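Local coordinates for protein putative NADH dehydrogenase/NAD(P)H nitroreductase (Bacteroides thetaiotaomicron VPI-5482, PDB 3KWK) that binds flavin mononucleotide and is probably an FMN-dependent oxidoreductase of the nitroreductase family, at residues I85-D90 / P146-P151. Residues are numbered along the deposited sequence; the frame is centred on the assembly and turned at random.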
loop_
_atom_site.group_PDB
_atom_site.type_symbol
_atom_site.label_atom_id
_atom_site.label_comp_id
_atom_site.label_asym_id
_atom_site.label_seq_id
_atom_site.Cartn_x
_atom_site.Cartn_y
_atom_site.Cartn_z
ATOM N N ILE A 85 -3.186 14.059 7.032
ATOM C CA ILE A 85 -3.626 12.840 7.714
ATOM C C ILE A 85 -2.387 12.116 8.197
ATOM O O ILE A 85 -1.466 11.856 7.397
ATOM C CB ILE A 85 -4.436 11.918 6.788
ATOM C CG1 ILE A 85 -5.752 12.623 6.408
ATOM C CG2 ILE A 85 -4.741 10.555 7.481
ATOM C CD1 ILE A 85 -6.545 11.905 5.318
ATOM N N ILE A 86 -2.360 11.813 9.495
ATOM C CA ILE A 86 -1.289 11.046 10.094
ATOM C C ILE A 86 -1.746 9.605 10.194
ATOM O O ILE A 86 -2.724 9.317 10.883
ATOM C CB ILE A 86 -0.867 11.603 11.446
ATOM C CG1 ILE A 86 -0.583 13.106 11.323
ATOM C CG2 ILE A 86 0.369 10.823 11.969
ATOM C CD1 ILE A 86 0.130 13.667 12.536
ATOM N N VAL A 87 -1.097 8.716 9.457
ATOM C CA VAL A 87 -1.451 7.291 9.459
ATOM C C VAL A 87 -0.650 6.595 10.535
ATOM O O VAL A 87 0.604 6.598 10.484
ATOM C CB VAL A 87 -1.214 6.594 8.088
ATOM C CG1 VAL A 87 -1.588 5.110 8.168
ATOM C CG2 VAL A 87 -1.943 7.372 6.917
ATOM N N CYS A 88 -1.328 6.011 11.511
ATOM C CA CYS A 88 -0.689 5.360 12.637
ATOM C C CYS A 88 -1.170 3.941 12.739
ATOM O O CYS A 88 -2.219 3.597 12.228
ATOM C CB CYS A 88 -1.042 6.041 13.964
ATOM S SG CYS A 88 -0.749 7.811 13.998
ATOM N N GLY A 89 -0.421 3.137 13.483
ATOM C CA GLY A 89 -0.783 1.738 13.730
ATOM C C GLY A 89 -0.781 1.397 15.202
ATOM O O GLY A 89 0.110 1.832 15.930
ATOM N N ASP A 90 -1.768 0.622 15.653
ATOM C CA ASP A 90 -1.758 0.158 17.041
ATOM C C ASP A 90 -0.876 -1.074 17.168
ATOM O O ASP A 90 -1.303 -2.200 16.865
ATOM C CB ASP A 90 -3.185 -0.101 17.511
ATOM C CG ASP A 90 -3.254 -0.443 18.993
ATOM O OD1 ASP A 90 -2.184 -0.650 19.596
ATOM O OD2 ASP A 90 -4.383 -0.411 19.543
ATOM N N PRO A 146 3.318 6.181 14.682
ATOM C CA PRO A 146 3.001 6.873 13.414
ATOM C C PRO A 146 3.834 6.356 12.246
ATOM O O PRO A 146 5.052 6.349 12.346
ATOM C CB PRO A 146 3.342 8.346 13.727
ATOM C CG PRO A 146 4.372 8.292 14.774
ATOM C CD PRO A 146 4.123 7.032 15.576
ATOM N N LEU A 147 3.171 5.896 11.180
ATOM C CA LEU A 147 3.847 5.478 9.985
ATOM C C LEU A 147 4.282 6.683 9.157
ATOM O O LEU A 147 5.443 6.792 8.812
ATOM C CB LEU A 147 2.993 4.548 9.116
ATOM C CG LEU A 147 3.614 4.170 7.785
ATOM C CD1 LEU A 147 4.797 3.277 8.023
ATOM C CD2 LEU A 147 2.577 3.453 6.874
ATOM N N CYS A 148 3.356 7.585 8.865
ATOM C CA CYS A 148 3.648 8.660 7.938
ATOM C C CYS A 148 2.679 9.807 8.179
ATOM O O CYS A 148 1.551 9.615 8.711
ATOM C CB CYS A 148 3.626 8.144 6.480
ATOM S SG CYS A 148 2.017 7.504 5.967
ATOM N N VAL A 149 3.137 10.976 7.740
ATOM C CA VAL A 149 2.374 12.192 7.751
ATOM C C VAL A 149 2.080 12.518 6.296
ATOM O O VAL A 149 3.002 12.646 5.471
ATOM C CB VAL A 149 3.148 13.356 8.416
ATOM C CG1 VAL A 149 2.311 14.621 8.338
ATOM C CG2 VAL A 149 3.495 13.044 9.910
ATOM N N ILE A 150 0.806 12.625 5.957
ATOM C CA ILE A 150 0.403 12.915 4.579
ATOM C C ILE A 150 -0.243 14.305 4.470
ATOM O O ILE A 150 -1.465 14.450 4.685
ATOM C CB ILE A 150 -0.597 11.831 4.061
ATOM C CG1 ILE A 150 -0.047 10.418 4.227
ATOM C CG2 ILE A 150 -0.998 12.073 2.569
ATOM C CD1 ILE A 150 -1.027 9.325 3.813
ATOM N N PRO A 151 0.566 15.326 4.184
ATOM C CA PRO A 151 -0.040 16.609 3.791
ATOM C C PRO A 151 -0.826 16.439 2.482
ATOM O O PRO A 151 -0.492 15.582 1.644
ATOM C CB PRO A 151 1.155 17.525 3.573
ATOM C CG PRO A 151 2.359 16.737 4.029
ATOM C CD PRO A 151 2.003 15.301 3.912
#
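V87 meets L147 and C148 at a classic beta bulge. The bulge interrupts the antiparallel pairing of strands 83-90 and 144-153, the two inner strands of the four-stranded antiparallel sheet of this chain. V87 O accepts two backbone N-H groups there. L147 N donates to V87 O at 2.8 Å, in the carbonyl plane. The bond from C148 N to V87 O is weak, at 3.3 Å. Toward I85 the pairing is regular: V87 N donates to C148 O, and I85 and I150 exchange a pair of bonds. The extra residue is L147, and its backbone angles fall in the alpha region (phi/psi -78°/-52°), as expected for the first residue of a classic bulge. L147 CB sits 3.4 Å from V87 O, and the L147 side chain packs on helix 97-114 and on L99 of the second subunit.

The V87 side chain can be followed outward. V87 CB lies 4.0 Å from C148 SG. CG1 is anti to the backbone N (chi1 179°), which puts CG2 beside that N. V87 CG2 then meets the tip of I150, with I150 CD1 at 3.8 Å. C148 SG is its second neighbour. The V87 side chain also packs on C101 and I108 of helix 97-114. The C148 side chain is about 6 Å from the bound FMN and touches W121 of the neighbouring strand 118-123. W121 lines the FMN pocket.

I86, C88, P146 and V149 occupy the other face. Helix 128-138 packs on I86, P146 and V149, and V134 touches both I86 and V149. I86 CD1 reaches V149 CG2 at 4.3 Å. On the other side of the bulge, toward D90, C88 pairs with P146, and C88 SG rests 3.9 Å from P146 CA.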